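Local coordinates for SusD superfamily protein (Bacteroides thetaiotaomicron, PDB 3MCX) that is of unknown function but, as a SusD-family protein of the outer membrane, probably takes part in capturing glycans for import, at residues A[92-103]-A[154-162]; A[138-146]-A[452-462]. All blocks are in the same frame, centred on the assembly; numbering follows the deposited sequence. Where two conformers were deposited one is given.

Interaction 1: residues A[92-103]-A[154-162]; sequences YKVIRQTNNLIQ and VPIETSPSD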
loop_
_atom_site.group_PDB
_atom_site.type_symbol
_atom_site.label_atom_id
_atom_site.label_comp_id
_atom_site.label_asym_id
_atom_site.label_seq_id
_atom_site.Cartn_x
_atom_site.Cartn_y
_atom_site.Cartn_z
ATOM N N TYR A 92 3.724 4.986 -14.584
ATOM C CA TYR A 92 4.797 5.372 -15.508
ATOM C C TYR A 92 4.807 6.881 -15.780
ATOM O O TYR A 92 5.844 7.471 -16.005
ATOM C CB TYR A 92 4.771 4.546 -16.808
ATOM C CG TYR A 92 5.557 3.276 -16.668
ATOM C CD1 TYR A 92 6.923 3.329 -16.537
ATOM C CD2 TYR A 92 4.919 2.030 -16.601
ATOM C CE1 TYR A 92 7.653 2.175 -16.364
ATOM C CE2 TYR A 92 5.635 0.887 -16.423
ATOM C CZ TYR A 92 7.011 0.958 -16.299
ATOM O OH TYR A 92 7.719 -0.200 -16.059
ATOM N N LYS A 93 3.634 7.522 -15.796
ATOM C CA LYS A 93 3.588 8.976 -15.951
ATOM C C LYS A 93 4.303 9.649 -14.777
ATOM O O LYS A 93 5.061 10.594 -14.983
ATOM C CB LYS A 93 2.136 9.477 -16.063
ATOM C CG LYS A 93 2.005 10.958 -16.417
ATOM C CD LYS A 93 0.492 11.245 -16.639
ATOM C CE LYS A 93 0.177 12.714 -16.870
ATOM N NZ LYS A 93 -1.335 12.854 -16.881
ATOM N N VAL A 94 4.041 9.172 -13.557
ATOM C CA VAL A 94 4.740 9.709 -12.398
ATOM C C VAL A 94 6.251 9.488 -12.562
ATOM O O VAL A 94 7.032 10.411 -12.321
ATOM C CB VAL A 94 4.258 9.110 -11.093
ATOM C CG1 VAL A 94 5.229 9.458 -9.935
ATOM C CG2 VAL A 94 2.830 9.620 -10.779
ATOM N N ILE A 95 6.676 8.294 -12.973
ATOM C CA ILE A 95 8.112 8.024 -13.143
ATOM C C ILE A 95 8.721 8.998 -14.159
ATOM O O ILE A 95 9.767 9.614 -13.919
ATOM C CB ILE A 95 8.345 6.558 -13.550
ATOM C CG1 ILE A 95 8.073 5.658 -12.345
ATOM C CG2 ILE A 95 9.770 6.385 -14.115
ATOM C CD1 ILE A 95 8.000 4.163 -12.663
ATOM N N ARG A 96 8.032 9.170 -15.263
ATOM C CA ARG A 96 8.510 10.087 -16.290
ATOM C C ARG A 96 8.656 11.514 -15.765
ATOM O O ARG A 96 9.630 12.176 -16.047
ATOM C CB ARG A 96 7.650 9.982 -17.538
ATOM C CG ARG A 96 7.801 8.608 -18.186
ATOM C CD ARG A 96 7.026 8.418 -19.469
ATOM N NE ARG A 96 5.774 9.151 -19.585
ATOM C CZ ARG A 96 4.611 8.531 -19.633
ATOM N NH1 ARG A 96 4.619 7.219 -19.577
ATOM N NH2 ARG A 96 3.509 9.186 -19.739
ATOM N N GLN A 97 7.690 11.965 -15.000
ATOM C CA GLN A 97 7.780 13.293 -14.413
ATOM C C GLN A 97 8.941 13.409 -13.424
ATOM O O GLN A 97 9.636 14.417 -13.403
ATOM C CB GLN A 97 6.457 13.688 -13.765
ATOM C CG GLN A 97 5.345 13.889 -14.811
ATOM C CD GLN A 97 4.097 14.547 -14.247
ATOM O OE1 GLN A 97 4.054 14.942 -13.089
ATOM N NE2 GLN A 97 3.072 14.669 -15.096
ATOM N N THR A 98 9.154 12.383 -12.601
ATOM C CA THR A 98 10.318 12.385 -11.718
ATOM C C THR A 98 11.625 12.465 -12.513
ATOM O O THR A 98 12.547 13.209 -12.136
ATOM C CB THR A 98 10.416 11.225 -10.706
ATOM O OG1 THR A 98 10.613 9.941 -11.351
ATOM C CG2 THR A 98 9.191 11.170 -9.782
ATOM N N ASN A 99 11.702 11.736 -13.628
ATOM C CA ASN A 99 12.905 11.761 -14.434
ATOM C C ASN A 99 13.150 13.116 -15.074
ATOM O O ASN A 99 14.274 13.624 -15.122
ATOM C CB ASN A 99 12.843 10.648 -15.492
ATOM C CG ASN A 99 13.150 9.290 -14.889
ATOM O OD1 ASN A 99 13.971 9.207 -13.989
ATOM N ND2 ASN A 99 12.538 8.231 -15.411
ATOM N N ASN A 100 12.079 13.749 -15.573
ATOM C CA ASN A 100 12.182 15.078 -16.138
ATOM C C ASN A 100 12.663 16.132 -15.111
ATOM O O ASN A 100 13.515 16.945 -15.397
ATOM C CB ASN A 100 10.835 15.501 -16.739
ATOM C CG ASN A 100 10.479 14.692 -18.000
ATOM O OD1 ASN A 100 11.315 13.946 -18.545
ATOM N ND2 ASN A 100 9.230 14.831 -18.460
ATOM N N LEU A 101 12.109 16.025 -13.898
ATOM C CA LEU A 101 12.463 16.958 -12.832
ATOM C C LEU A 101 13.912 16.754 -12.370
ATOM O O LEU A 101 14.643 17.714 -12.250
ATOM C CB LEU A 101 11.471 16.808 -11.660
ATOM C CG LEU A 101 11.712 17.710 -10.436
ATOM C CD1 LEU A 101 11.792 19.180 -10.774
ATOM C CD2 LEU A 101 10.614 17.427 -9.413
ATOM N N ILE A 102 14.268 15.496 -12.102
ATOM C CA ILE A 102 15.639 15.190 -11.712
ATOM C C ILE A 102 16.634 15.650 -12.762
ATOM O O ILE A 102 17.631 16.308 -12.463
ATOM C CB ILE A 102 15.828 13.694 -11.395
ATOM C CG1 ILE A 102 15.002 13.292 -10.147
ATOM C CG2 ILE A 102 17.330 13.380 -11.222
ATOM C CD1 ILE A 102 14.720 11.806 -9.970
ATOM N N GLN A 103 16.339 15.377 -14.031
ATOM C CA GLN A 103 17.219 15.813 -15.097
ATOM C C GLN A 103 17.333 17.347 -15.215
ATOM O O GLN A 103 18.392 17.884 -15.445
ATOM C CB GLN A 103 16.827 15.207 -16.448
ATOM C CG GLN A 103 17.729 15.652 -17.629
ATOM C CD GLN A 103 19.236 15.325 -17.501
ATOM O OE1 GLN A 103 19.590 14.352 -16.781
ATOM N NE2 GLN A 103 20.082 16.090 -18.187
ATOM N N VAL A 154 9.297 -5.177 -14.468
ATOM C CA VAL A 154 8.783 -4.205 -15.417
ATOM C C VAL A 154 9.930 -3.420 -16.041
ATOM O O VAL A 154 11.090 -3.548 -15.610
ATOM C CB VAL A 154 7.793 -3.259 -14.762
ATOM C CG1 VAL A 154 6.606 -4.014 -14.151
ATOM C CG2 VAL A 154 8.487 -2.405 -13.674
ATOM N N PRO A 155 9.657 -2.602 -17.062
ATOM C CA PRO A 155 10.714 -1.770 -17.610
ATOM C C PRO A 155 11.208 -0.693 -16.638
ATOM O O PRO A 155 10.446 -0.084 -15.891
ATOM C CB PRO A 155 10.066 -1.140 -18.857
ATOM C CG PRO A 155 9.047 -2.153 -19.265
ATOM C CD PRO A 155 8.493 -2.638 -17.966
ATOM N N ILE A 156 12.508 -0.484 -16.666
ATOM C CA ILE A 156 13.154 0.496 -15.816
ATOM C C ILE A 156 13.535 1.724 -16.619
ATOM O O ILE A 156 14.336 1.674 -17.574
ATOM C CB ILE A 156 14.417 -0.092 -15.132
ATOM C CG1 ILE A 156 14.011 -1.264 -14.251
ATOM C CG2 ILE A 156 15.148 1.001 -14.297
ATOM C CD1 ILE A 156 15.201 -1.977 -13.601
ATOM N N GLU A 157 12.968 2.863 -16.189
ATOM C CA GLU A 157 13.343 4.188 -16.744
ATOM C C GLU A 157 13.980 5.096 -15.694
ATOM O O GLU A 157 13.362 5.407 -14.689
ATOM C CB GLU A 157 12.112 4.892 -17.313
ATOM C CG GLU A 157 11.494 4.148 -18.470
ATOM C CD GLU A 157 10.315 4.895 -19.121
ATOM O OE1 GLU A 157 10.096 6.088 -18.783
ATOM O OE2 GLU A 157 9.633 4.292 -19.987
ATOM N N THR A 158 15.207 5.540 -15.939
ATOM C CA THR A 158 15.910 6.437 -15.005
ATOM C C THR A 158 16.426 7.721 -15.677
ATOM O O THR A 158 17.235 8.466 -15.108
ATOM C CB THR A 158 17.053 5.710 -14.272
ATOM O OG1 THR A 158 18.020 5.251 -15.217
ATOM C CG2 THR A 158 16.523 4.522 -13.414
ATOM N N SER A 159 15.942 7.970 -16.878
ATOM C CA SER A 159 16.299 9.156 -17.640
ATOM C C SER A 159 15.052 9.535 -18.419
ATOM O O SER A 159 14.140 8.722 -18.562
ATOM C CB SER A 159 17.474 8.863 -18.589
ATOM O OG SER A 159 17.149 7.782 -19.471
ATOM N N PRO A 160 14.986 10.775 -18.918
ATOM C CA PRO A 160 13.798 11.105 -19.718
ATOM C C PRO A 160 13.601 10.117 -20.863
ATOM O O PRO A 160 14.576 9.623 -21.421
ATOM C CB PRO A 160 14.119 12.506 -20.235
ATOM C CG PRO A 160 14.893 13.111 -19.084
ATOM C CD PRO A 160 15.810 11.965 -18.633
ATOM N N SER A 161 12.334 9.831 -21.166
ATOM C CA SER A 161 11.954 8.772 -22.102
ATOM C C SER A 161 12.606 8.901 -23.470
ATOM O O SER A 161 12.514 9.943 -24.113
ATOM C CB SER A 161 10.433 8.751 -22.287
ATOM O OG SER A 161 9.799 8.282 -21.118
ATOM N N ASP A 162 13.268 7.824 -23.891
ATOM C CA ASP A 162 13.759 7.660 -25.257
ATOM C C ASP A 162 12.580 7.042 -26.063
ATOM O O ASP A 162 12.422 5.831 -26.102
ATOM C CB ASP A 162 14.974 6.716 -25.179
ATOM C CG ASP A 162 15.730 6.589 -26.478
ATOM O OD1 ASP A 162 15.145 6.812 -27.571
ATOM O OD2 ASP A 162 16.934 6.221 -26.384
HETATM O O HOH W 1 16.376 11.554 -14.928
HETATM O O HOH W 2 11.338 8.560 -17.934
HETATM O O HOH W 3 10.560 11.511 -19.025
#
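Residues 154-162 form an irregular strip that follows one side of helical residues 92-103 in the same chain direction, from I95 opposite E157 to N99 opposite S159, where the CA atoms come within 5.3 Å. Beyond P160 the strip bends back, bringing S161 beside R96. The Y92 hydroxyl donates to P155 O at 2.7 Å, in the carbonyl plane and on a lone pair; the oxygen lies at the ring edge, while V154 CB and CG2 and P155 CD pack against the same hydroxyl. Tyrosine suits this place: its long, rigid ring carries a donor across. N99, its CG anti to the carbonyl carbon (chi1 -77°) and its amide facing the strip, is the second bridge. Its ND2 gives one hydrogen to E157 O (3.0 Å, 169°), from above the carbonyl plane, and the other to a water, 2.8 Å from ND2, that also contacts E157 OE1 and S159 O. With OD1 held by R129, both ends of this buried amide are satisfied. The extended E157 side chain brings OE1 to 3.5 Å from R96 CG, though R96 NE stays 5.4 Å from OE1; S161 OG donates weakly to OE1. P160 lies against the helix, its CG 3.9 Å from Q103 CB. Behind the strip, I156 and T158 pack on Q178 of helix 172-186, whereas Y92 and V154 rest on L136 and L133 of helix 115-140.

Interaction 2: residues A[138-146]-A[452-462]; sequences RLFGMPYTN and ATDLRIALPIP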
loop_
_atom_site.group_PDB
_atom_site.type_symbol
_atom_site.label_atom_id
_atom_site.label_comp_id
_atom_site.label_asym_id
_atom_site.label_seq_id
_atom_site.Cartn_x
_atom_site.Cartn_y
_atom_site.Cartn_z
ATOM N N ARG A 138 5.590 -4.952 -7.859
ATOM C CA ARG A 138 4.876 -5.860 -6.990
ATOM C C ARG A 138 3.498 -6.213 -7.555
ATOM O O ARG A 138 3.001 -7.277 -7.214
ATOM C CB ARG A 138 4.829 -5.301 -5.557
ATOM C CG ARG A 138 3.951 -4.152 -5.380
ATOM C CD ARG A 138 4.312 -3.328 -4.117
ATOM N NE ARG A 138 4.520 -4.035 -2.866
ATOM C CZ ARG A 138 4.098 -3.622 -1.644
ATOM N NH1 ARG A 138 3.326 -2.553 -1.494
ATOM N NH2 ARG A 138 4.471 -4.262 -0.570
ATOM N N LEU A 139 2.931 -5.396 -8.458
ATOM C CA LEU A 139 1.678 -5.755 -9.141
ATOM C C LEU A 139 1.926 -6.671 -10.318
ATOM O O LEU A 139 1.168 -7.624 -10.520
ATOM C CB LEU A 139 0.944 -4.502 -9.654
ATOM C CG LEU A 139 -0.184 -4.038 -8.739
ATOM C CD1 LEU A 139 0.315 -3.561 -7.351
ATOM C CD2 LEU A 139 -1.022 -2.961 -9.461
ATOM N N PHE A 140 2.951 -6.376 -11.124
ATOM C CA PHE A 140 3.103 -6.989 -12.426
ATOM C C PHE A 140 4.192 -8.064 -12.491
ATOM O O PHE A 140 4.451 -8.636 -13.559
ATOM C CB PHE A 140 3.343 -5.881 -13.477
ATOM C CG PHE A 140 2.131 -4.994 -13.669
ATOM C CD1 PHE A 140 1.099 -5.421 -14.477
ATOM C CD2 PHE A 140 2.016 -3.775 -13.006
ATOM C CE1 PHE A 140 -0.059 -4.640 -14.662
ATOM C CE2 PHE A 140 0.862 -2.978 -13.171
ATOM C CZ PHE A 140 -0.167 -3.440 -13.995
ATOM N N GLY A 141 4.817 -8.349 -11.328
ATOM C CA GLY A 141 5.907 -9.331 -11.213
ATOM C C GLY A 141 5.611 -10.293 -10.082
ATOM O O GLY A 141 4.988 -9.934 -9.080
HETATM N N MSE A 142 6.068 -11.531 -10.239
HETATM C CA MSE A 142 5.948 -12.512 -9.158
HETATM C C MSE A 142 6.789 -12.052 -7.962
HETATM O O MSE A 142 7.778 -11.344 -8.125
HETATM C CB MSE A 142 6.423 -13.888 -9.631
HETATM C CG MSE A 142 5.551 -14.501 -10.718
HETATM SE SE MSE A 142 3.730 -14.882 -10.239
HETATM C CE MSE A 142 3.978 -16.310 -8.928
ATOM N N PRO A 143 6.415 -12.478 -6.755
ATOM C CA PRO A 143 7.103 -12.013 -5.566
ATOM C C PRO A 143 8.600 -12.327 -5.592
ATOM O O PRO A 143 9.020 -13.426 -5.926
ATOM C CB PRO A 143 6.415 -12.768 -4.415
ATOM C CG PRO A 143 5.169 -13.255 -4.965
ATOM C CD PRO A 143 5.276 -13.347 -6.429
ATOM N N TYR A 144 9.360 -11.294 -5.209
ATOM C CA TYR A 144 10.819 -11.429 -5.176
ATOM C C TYR A 144 11.260 -12.705 -4.452
ATOM O O TYR A 144 12.164 -13.415 -4.896
ATOM C CB TYR A 144 11.448 -10.200 -4.510
ATOM C CG TYR A 144 12.953 -10.174 -4.420
ATOM C CD1 TYR A 144 13.610 -10.947 -3.485
ATOM C CD2 TYR A 144 13.716 -9.359 -5.247
ATOM C CE1 TYR A 144 14.987 -10.953 -3.379
ATOM C CE2 TYR A 144 15.097 -9.345 -5.144
ATOM C CZ TYR A 144 15.721 -10.156 -4.227
ATOM O OH TYR A 144 17.105 -10.173 -4.093
ATOM N N THR A 145 10.643 -12.958 -3.303
ATOM C CA THR A 145 11.104 -14.047 -2.445
ATOM C C THR A 145 10.797 -15.433 -2.965
ATOM O O THR A 145 11.286 -16.424 -2.426
ATOM C CB THR A 145 10.546 -13.892 -1.008
ATOM O OG1 THR A 145 9.144 -13.659 -1.068
ATOM C CG2 THR A 145 11.214 -12.717 -0.292
ATOM N N ASN A 146 10.013 -15.549 -4.027
ATOM C CA ASN A 146 9.831 -16.859 -4.649
ATOM C C ASN A 146 11.124 -17.404 -5.270
ATOM O O ASN A 146 11.287 -18.612 -5.374
ATOM C CB ASN A 146 8.743 -16.831 -5.736
ATOM C CG ASN A 146 7.330 -16.794 -5.197
ATOM O OD1 ASN A 146 7.108 -16.652 -3.988
ATOM N ND2 ASN A 146 6.362 -16.946 -6.099
ATOM N N ALA A 452 1.212 -18.826 -3.269
ATOM C CA ALA A 452 2.147 -17.715 -3.499
ATOM C C ALA A 452 2.960 -17.859 -4.788
ATOM O O ALA A 452 3.562 -16.895 -5.254
ATOM C CB ALA A 452 3.098 -17.544 -2.291
ATOM N N THR A 453 2.872 -19.018 -5.397
ATOM C CA THR A 453 3.470 -19.333 -6.690
ATOM C C THR A 453 2.437 -19.337 -7.829
ATOM O O THR A 453 2.803 -19.623 -8.972
ATOM C CB THR A 453 4.137 -20.688 -6.642
ATOM O OG1 THR A 453 3.218 -21.662 -6.113
ATOM C CG2 THR A 453 5.414 -20.625 -5.737
ATOM N N ASP A 454 1.195 -18.961 -7.544
ATOM C CA ASP A 454 0.171 -18.967 -8.594
ATOM C C ASP A 454 0.529 -17.906 -9.664
ATOM O O ASP A 454 0.787 -16.772 -9.337
ATOM C CB ASP A 454 -1.195 -18.683 -7.965
ATOM C CG ASP A 454 -2.361 -18.990 -8.894
ATOM O OD1 ASP A 454 -2.442 -18.330 -9.970
ATOM O OD2 ASP A 454 -3.233 -19.839 -8.548
ATOM N N LEU A 455 0.509 -18.332 -10.927
ATOM C CA LEU A 455 0.852 -17.423 -12.034
ATOM C C LEU A 455 -0.022 -16.191 -11.993
ATOM O O LEU A 455 0.432 -15.133 -12.442
ATOM C CB LEU A 455 0.764 -18.101 -13.398
ATOM C CG LEU A 455 1.607 -19.337 -13.615
ATOM C CD1 LEU A 455 1.346 -19.916 -14.987
ATOM C CD2 LEU A 455 3.050 -18.971 -13.382
ATOM N N ARG A 456 -1.256 -16.299 -11.487
ATOM C CA ARG A 456 -2.164 -15.150 -11.504
ATOM C C ARG A 456 -1.814 -14.039 -10.508
ATOM O O ARG A 456 -2.415 -12.959 -10.549
ATOM C CB ARG A 456 -3.612 -15.623 -11.305
ATOM C CG ARG A 456 -4.080 -16.580 -12.371
ATOM C CD ARG A 456 -5.384 -17.260 -12.006
ATOM N NE ARG A 456 -5.226 -18.052 -10.803
ATOM C CZ ARG A 456 -6.236 -18.573 -10.129
ATOM N NH1 ARG A 456 -7.489 -18.380 -10.555
ATOM N NH2 ARG A 456 -6.002 -19.316 -9.042
ATOM N N ILE A 457 -0.854 -14.276 -9.608
ATOM C CA ILE A 457 -0.391 -13.228 -8.718
ATOM C C ILE A 457 0.181 -12.060 -9.493
ATOM O O ILE A 457 -0.030 -10.917 -9.097
ATOM C CB ILE A 457 0.655 -13.723 -7.707
ATOM C CG1 ILE A 457 -0.042 -14.480 -6.568
ATOM C CG2 ILE A 457 1.533 -12.554 -7.184
ATOM C CD1 ILE A 457 0.837 -15.562 -5.982
ATOM N N ALA A 458 0.937 -12.334 -10.567
ATOM C CA ALA A 458 1.461 -11.290 -11.435
ATOM C C ALA A 458 0.340 -10.869 -12.387
ATOM O O ALA A 458 -0.114 -11.670 -13.215
ATOM C CB ALA A 458 2.688 -11.779 -12.187
ATOM N N LEU A 459 -0.066 -9.614 -12.243
ATOM C CA LEU A 459 -1.102 -9.068 -13.124
ATOM C C LEU A 459 -0.638 -9.098 -14.553
ATOM O O LEU A 459 0.553 -8.996 -14.832
ATOM C CB LEU A 459 -1.447 -7.635 -12.729
ATOM C CG LEU A 459 -2.138 -7.457 -11.378
ATOM C CD1 LEU A 459 -2.374 -5.989 -11.133
ATOM C CD2 LEU A 459 -3.463 -8.194 -11.346
ATOM N N PRO A 460 -1.565 -9.206 -15.505
ATOM C CA PRO A 460 -1.146 -9.125 -16.885
ATOM C C PRO A 460 -0.604 -7.745 -17.246
ATOM O O PRO A 460 -1.146 -6.751 -16.817
ATOM C CB PRO A 460 -2.420 -9.431 -17.686
ATOM C CG PRO A 460 -3.488 -9.018 -16.764
ATOM C CD PRO A 460 -3.028 -9.247 -15.365
ATOM N N ILE A 461 0.456 -7.747 -18.028
ATOM C CA ILE A 461 0.984 -6.546 -18.635
ATOM C C ILE A 461 -0.133 -6.017 -19.568
ATOM O O ILE A 461 -0.781 -6.786 -20.240
ATOM C CB ILE A 461 2.234 -6.878 -19.459
ATOM C CG1 ILE A 461 3.343 -7.556 -18.601
ATOM C CG2 ILE A 461 2.793 -5.622 -20.223
ATOM C CD1 ILE A 461 3.802 -6.785 -17.397
ATOM N N PRO A 462 -0.344 -4.693 -19.616
ATOM C CA PRO A 462 -1.414 -4.178 -20.471
ATOM C C PRO A 462 -1.262 -4.641 -21.900
ATOM O O PRO A 462 -0.164 -4.631 -22.479
ATOM C CB PRO A 462 -1.248 -2.647 -20.369
ATOM C CG PRO A 462 -0.544 -2.401 -19.108
ATOM C CD PRO A 462 0.277 -3.643 -18.790
HETATM O O HOH W 4 0.697 -8.844 -7.373
#
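L139 O accepts the backbone N-H of L459 at 2.9 Å. In a continuing helix this oxygen would look to the residue four further on, but that is P143, which has no N-H, and the loop 452-462 supplies the donor instead. The carbonyl before it, R138 O, is linked through a water to I457 O, each oxygen 2.8 Å from that water. Beside this backbone junction the two leucines lie side by side and point the same way, L139 CD2 3.7 Å from L459 CD1. F140 turns an edge to the loop: CE1 lies 3.2 Å from P460 O, near the ring plane, and I461 CD1 packs on its CB. This is where helix 115-140 ends, with G141 the first residue to leave helical geometry, and the partner loop carries its own short 3-10 turn, 455-457. That turn opens with an Asx turn, D454 OD1 accepting the backbone N-H of R456; the same oxygen accepts R456 NE, and OD2 accepts NH2, in a side-on salt bridge. M142, a selenomethionine, is bent at chi2 and chi3 (-63° and -67°), which brings its CE against the carbonyl oxygens of A452, T453 and D454, at 3.3 Å from D454 O, and sets SE against A458 CB. At the far end N146 ND2 donates almost straight (178°) to A452 O at 2.9 Å. N475 bridges the junction too, its ND2 bonding both F140 O and L459 O.

How the interactions relate
The centres of the two interactions lie about 23 Å apart, yet they meet where V154 CG1 of interaction 1 packs on F140 CB of interaction 2 at 3.8 Å. Their segments alternate along the chain: 92-103, 138-146, 154-162, then 452-462 after some 290 further residues. The first segment of interaction 1 lies on helix 81-106, and interaction 2 begins at the end of the next helix, 115-140. W88 of helix 81-106 joins them, meeting the rings of Y92 and F140 and touching I461 and P462. The loop leaving helix 115-140 is thus held first by the C-terminal part of the chain and then by the preceding helix, which ties together distant parts of this SusD-family fold.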